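TRNA (guanine(26)-N(2))-dimethyltransferase (Pyrococcus horikoshii, PDB 2DUL) probably dimethylates the exocyclic N2 of guanine 26 in a number of tRNAs, using S-adenosyl-L-methionine as the methyl donor. Local coordinates at residues 48-61 and 125-139. Sequence-based numbering, arbitrary orientation.
Sequences PKIVLDALSATGIR and MAERHRYFHFIDLDP
Two neighbouring parallel strands of a class I methyltransferase sheet, 50-53 and 134-137, pair here, with Val-51 beside Phe-134 and Leu-52 beside Ile-135. Ile-50 O accepts from two backbone donors, His-133 N at 2.8 Å and Phe-134 N at 3.3 Å, where segment 125-139 turns a corner at His-133. The ladder continues with Leu-52 N to Phe-134 O and Asp-136 N to Leu-52 O, the latter nearly straight (166°). Farther on, the direct ladder fades to a weak Ala-54 N to Asp-136 O bond, and water 1 joins Leu-55 N, Asp-136 O and Asp-138 N.

The Phe-132 ring is sandwiched. Leu-52 CB sits over the centre of one face, 3.7 Å from the centroid, a CH-pi contact, and Tyr-131 CD1 lies over the opposite face. Leu-52 CD2 reaches across to Met-125 CG, the two side chains crossing at about a right angle. Ile-50 CG2 touches both Tyr-131 CE1 and Phe-132 CD2.

Near the C-terminal ends of the two strands, Arg-61, from the first turn of helix 60-68, forks between two carboxylates. NH2 meets Asp-136 OD1 at 2.9 Å in a salt bridge whose hydrogen bond is bent and weak (127°). NH1 meets Asp-138 OD2 at 3.0 Å, while Asp-138 CB lies over one guanidinium face. The bend at chi3 (-61°) turns the head towards both acids. Asp-136 OD2 also pairs with Arg-228, and Arg-61 NH2 bonds Asn-35 OD1. With an alanine here, Asp-138 would probably lose this positive partner, Asp-136 would keep Arg-228, and Asn-35 OD1 would lose its bond to NH2.

Arg-61 is a predicted S-adenosyl-L-methionine-binding residue. The first and fourth strands side by side, with the cofactor site at their C-terminal ends, are typical of the class I Rossmann-like methyltransferase fold.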
# COMPACT_ATOMS: atom_id res chain seq x y z
N PRO A 48 -11.46 -11.99 3.25
CA PRO A 48 -12.26 -11.24 4.23
C PRO A 48 -13.75 -11.27 3.85
O PRO A 48 -14.10 -11.11 2.68
CB PRO A 48 -11.66 -9.84 4.17
CG PRO A 48 -11.22 -9.74 2.74
CD PRO A 48 -10.59 -11.09 2.48
N LYS A 49 -14.62 -11.48 4.83
CA LYS A 49 -16.06 -11.56 4.58
C LYS A 49 -16.79 -10.23 4.40
O LYS A 49 -17.54 -10.05 3.43
CB LYS A 49 -16.73 -12.36 5.71
CG LYS A 49 -18.24 -12.50 5.58
CD LYS A 49 -18.80 -13.53 6.56
CE LYS A 49 -18.64 -13.10 8.01
NZ LYS A 49 -19.49 -11.92 8.33
N ILE A 50 -16.57 -9.30 5.33
CA ILE A 50 -17.22 -7.99 5.28
C ILE A 50 -16.17 -6.94 4.89
O ILE A 50 -15.22 -6.71 5.63
CB ILE A 50 -17.81 -7.63 6.65
CG1 ILE A 50 -18.66 -8.80 7.16
CG2 ILE A 50 -18.67 -6.39 6.55
CD1 ILE A 50 -19.19 -8.61 8.58
N VAL A 51 -16.36 -6.30 3.75
CA VAL A 51 -15.39 -5.33 3.27
C VAL A 51 -15.97 -3.97 2.94
O VAL A 51 -17.16 -3.84 2.65
CB VAL A 51 -14.66 -5.88 2.04
CG1 VAL A 51 -14.06 -7.26 2.37
CG2 VAL A 51 -15.62 -5.99 0.86
N LEU A 52 -15.12 -2.95 2.98
CA LEU A 52 -15.53 -1.59 2.70
C LEU A 52 -14.66 -0.88 1.65
O LEU A 52 -13.42 -0.89 1.74
CB LEU A 52 -15.50 -0.75 3.99
CG LEU A 52 -15.65 0.77 3.80
CD1 LEU A 52 -17.05 1.09 3.29
CD2 LEU A 52 -15.38 1.49 5.12
N ASP A 53 -15.32 -0.29 0.66
CA ASP A 53 -14.67 0.50 -0.38
C ASP A 53 -15.06 1.90 0.12
O ASP A 53 -16.12 2.42 -0.21
CB ASP A 53 -15.29 0.20 -1.75
CG ASP A 53 -14.77 1.11 -2.85
OD1 ASP A 53 -13.82 1.88 -2.61
OD2 ASP A 53 -15.32 1.04 -3.98
N ALA A 54 -14.20 2.48 0.97
CA ALA A 54 -14.44 3.77 1.63
C ALA A 54 -14.72 5.02 0.80
O ALA A 54 -15.57 5.83 1.17
CB ALA A 54 -13.29 4.06 2.61
N LEU A 55 -14.01 5.18 -0.31
CA LEU A 55 -14.17 6.33 -1.20
C LEU A 55 -14.30 5.70 -2.59
O LEU A 55 -13.33 5.61 -3.34
CB LEU A 55 -12.93 7.22 -1.10
CG LEU A 55 -12.72 7.75 0.32
CD1 LEU A 55 -11.26 7.67 0.72
CD2 LEU A 55 -13.24 9.18 0.42
N SER A 56 -15.52 5.28 -2.91
CA SER A 56 -15.83 4.56 -4.15
C SER A 56 -15.90 5.26 -5.50
O SER A 56 -15.64 4.63 -6.52
CB SER A 56 -17.13 3.78 -3.96
OG SER A 56 -17.10 3.03 -2.76
N ALA A 57 -16.29 6.53 -5.52
CA ALA A 57 -16.42 7.26 -6.80
C ALA A 57 -17.42 6.54 -7.71
O ALA A 57 -18.63 6.62 -7.49
CB ALA A 57 -15.05 7.36 -7.48
N THR A 58 -16.93 5.84 -8.73
CA THR A 58 -17.82 5.13 -9.65
C THR A 58 -18.31 3.81 -9.04
O THR A 58 -19.31 3.24 -9.50
CB THR A 58 -17.13 4.78 -10.98
OG1 THR A 58 -16.08 3.83 -10.74
CG2 THR A 58 -16.53 6.04 -11.61
N GLY A 59 -17.61 3.34 -8.02
CA GLY A 59 -17.96 2.09 -7.37
C GLY A 59 -17.19 0.89 -7.90
O GLY A 59 -17.39 -0.24 -7.46
N ILE A 60 -16.29 1.14 -8.85
CA ILE A 60 -15.51 0.07 -9.46
C ILE A 60 -14.80 -0.87 -8.49
O ILE A 60 -14.82 -2.09 -8.69
CB ILE A 60 -14.47 0.64 -10.47
CG1 ILE A 60 -13.68 -0.51 -11.11
CG2 ILE A 60 -13.51 1.58 -9.76
CD1 ILE A 60 -14.54 -1.47 -11.93
N ARG A 61 -14.18 -0.32 -7.45
CA ARG A 61 -13.45 -1.16 -6.50
C ARG A 61 -14.38 -2.15 -5.80
O ARG A 61 -14.14 -3.35 -5.82
CB ARG A 61 -12.72 -0.30 -5.47
CG ARG A 61 -11.71 -1.05 -4.61
CD ARG A 61 -10.97 -0.11 -3.67
NE ARG A 61 -10.21 0.90 -4.40
CZ ARG A 61 -8.94 0.77 -4.77
NH1 ARG A 61 -8.35 1.75 -5.44
NH2 ARG A 61 -8.25 -0.32 -4.46
N MET A 125 -17.68 5.08 8.79
CA MET A 125 -16.81 4.21 9.59
C MET A 125 -17.04 4.37 11.10
O MET A 125 -16.89 3.41 11.86
CB MET A 125 -15.34 4.47 9.23
CG MET A 125 -14.99 4.03 7.81
SD MET A 125 -13.23 4.06 7.45
CE MET A 125 -12.91 5.86 7.43
N ALA A 126 -17.42 5.57 11.53
CA ALA A 126 -17.71 5.81 12.94
C ALA A 126 -18.98 5.06 13.34
O ALA A 126 -19.12 4.61 14.48
CB ALA A 126 -17.88 7.30 13.20
N GLU A 127 -19.89 4.92 12.39
CA GLU A 127 -21.15 4.21 12.62
C GLU A 127 -20.92 2.69 12.67
O GLU A 127 -21.63 1.97 13.37
CB GLU A 127 -22.16 4.54 11.53
CG GLU A 127 -22.49 6.03 11.42
CD GLU A 127 -23.56 6.35 10.39
OE1 GLU A 127 -23.43 5.91 9.23
OE2 GLU A 127 -24.54 7.04 10.75
N ARG A 128 -19.92 2.21 11.93
CA ARG A 128 -19.60 0.79 11.88
C ARG A 128 -18.32 0.48 12.66
O ARG A 128 -17.27 0.19 12.08
CB ARG A 128 -19.43 0.35 10.42
CG ARG A 128 -20.65 0.53 9.52
CD ARG A 128 -21.72 -0.53 9.77
NE ARG A 128 -22.61 -0.18 10.87
CZ ARG A 128 -22.78 -0.92 11.96
NH1 ARG A 128 -22.11 -2.05 12.11
NH2 ARG A 128 -23.62 -0.52 12.91
N HIS A 129 -18.42 0.56 13.98
CA HIS A 129 -17.29 0.32 14.88
C HIS A 129 -16.93 -1.17 14.93
O HIS A 129 -17.80 -2.01 15.10
CB HIS A 129 -17.66 0.82 16.27
CG HIS A 129 -16.55 0.75 17.27
ND1 HIS A 129 -15.38 1.46 17.14
CD2 HIS A 129 -16.44 0.05 18.43
CE1 HIS A 129 -14.59 1.20 18.16
NE2 HIS A 129 -15.21 0.35 18.96
N ARG A 130 -15.64 -1.48 14.77
CA ARG A 130 -15.15 -2.86 14.81
C ARG A 130 -16.09 -3.76 14.01
O ARG A 130 -16.61 -4.75 14.52
CB ARG A 130 -15.10 -3.35 16.26
CG ARG A 130 -14.19 -2.51 17.16
CD ARG A 130 -12.75 -2.57 16.66
NE ARG A 130 -11.89 -1.63 17.37
CZ ARG A 130 -10.74 -1.18 16.90
NH1 ARG A 130 -10.02 -0.32 17.62
NH2 ARG A 130 -10.30 -1.59 15.71
N TYR A 131 -16.28 -3.41 12.74
CA TYR A 131 -17.21 -4.14 11.88
C TYR A 131 -16.64 -4.81 10.64
O TYR A 131 -17.05 -5.91 10.29
CB TYR A 131 -18.32 -3.17 11.48
CG TYR A 131 -19.45 -3.79 10.69
CD1 TYR A 131 -19.54 -3.64 9.31
CD2 TYR A 131 -20.45 -4.52 11.34
CE1 TYR A 131 -20.60 -4.21 8.59
CE2 TYR A 131 -21.51 -5.08 10.64
CZ TYR A 131 -21.58 -4.92 9.26
OH TYR A 131 -22.62 -5.48 8.56
N PHE A 132 -15.70 -4.14 9.96
CA PHE A 132 -15.14 -4.70 8.73
C PHE A 132 -13.91 -5.58 8.87
O PHE A 132 -13.00 -5.29 9.65
CB PHE A 132 -14.82 -3.56 7.75
CG PHE A 132 -16.00 -2.72 7.38
CD1 PHE A 132 -16.24 -1.51 8.04
CD2 PHE A 132 -16.90 -3.15 6.41
CE1 PHE A 132 -17.36 -0.74 7.73
CE2 PHE A 132 -18.02 -2.39 6.09
CZ PHE A 132 -18.26 -1.19 6.75
N HIS A 133 -13.87 -6.65 8.08
CA HIS A 133 -12.74 -7.56 8.05
C HIS A 133 -11.66 -6.92 7.18
O HIS A 133 -10.47 -7.22 7.31
CB HIS A 133 -13.15 -8.91 7.45
CG HIS A 133 -14.11 -9.68 8.31
ND1 HIS A 133 -13.77 -10.17 9.55
CD2 HIS A 133 -15.41 -10.01 8.11
CE1 HIS A 133 -14.82 -10.78 10.08
NE2 HIS A 133 -15.82 -10.70 9.23
N PHE A 134 -12.08 -6.03 6.28
CA PHE A 134 -11.14 -5.34 5.40
C PHE A 134 -11.69 -3.99 4.99
O PHE A 134 -12.86 -3.87 4.63
CB PHE A 134 -10.84 -6.17 4.14
CG PHE A 134 -10.03 -5.42 3.10
CD1 PHE A 134 -8.73 -5.00 3.37
CD2 PHE A 134 -10.57 -5.12 1.86
CE1 PHE A 134 -7.98 -4.28 2.42
CE2 PHE A 134 -9.84 -4.41 0.89
CZ PHE A 134 -8.54 -3.99 1.18
N ILE A 135 -10.84 -2.98 5.06
CA ILE A 135 -11.22 -1.63 4.65
C ILE A 135 -10.15 -1.17 3.68
O ILE A 135 -8.96 -1.30 3.95
CB ILE A 135 -11.27 -0.64 5.85
CG1 ILE A 135 -12.42 -0.99 6.79
CG2 ILE A 135 -11.43 0.80 5.33
CD1 ILE A 135 -12.53 -0.06 8.00
N ASP A 136 -10.57 -0.64 2.53
CA ASP A 136 -9.63 -0.14 1.54
C ASP A 136 -9.81 1.38 1.45
O ASP A 136 -10.87 1.87 1.06
CB ASP A 136 -9.88 -0.79 0.18
CG ASP A 136 -8.70 -0.63 -0.77
OD1 ASP A 136 -8.64 -1.35 -1.79
OD2 ASP A 136 -7.82 0.22 -0.50
N LEU A 137 -8.78 2.11 1.86
CA LEU A 137 -8.78 3.57 1.85
C LEU A 137 -7.99 4.04 0.64
O LEU A 137 -6.76 3.94 0.63
CB LEU A 137 -8.12 4.12 3.11
CG LEU A 137 -8.79 3.94 4.46
CD1 LEU A 137 -7.97 4.68 5.53
CD2 LEU A 137 -10.22 4.49 4.40
N ASP A 138 -8.70 4.57 -0.35
CA ASP A 138 -8.07 5.05 -1.58
C ASP A 138 -8.61 6.43 -1.92
O ASP A 138 -9.44 6.57 -2.82
CB ASP A 138 -8.36 4.07 -2.72
CG ASP A 138 -7.55 4.37 -3.96
OD1 ASP A 138 -6.31 4.27 -3.90
OD2 ASP A 138 -8.16 4.70 -5.01
N PRO A 139 -8.15 7.47 -1.21
CA PRO A 139 -8.60 8.85 -1.44
C PRO A 139 -7.78 9.62 -2.48
O PRO A 139 -6.81 9.10 -3.03
CB PRO A 139 -8.45 9.47 -0.06
CG PRO A 139 -7.16 8.86 0.39
CD PRO A 139 -7.31 7.39 -0.00
O HOH W 1 -11.40 3.83 -0.84
O HOH W 2 -11.09 5.10 -5.25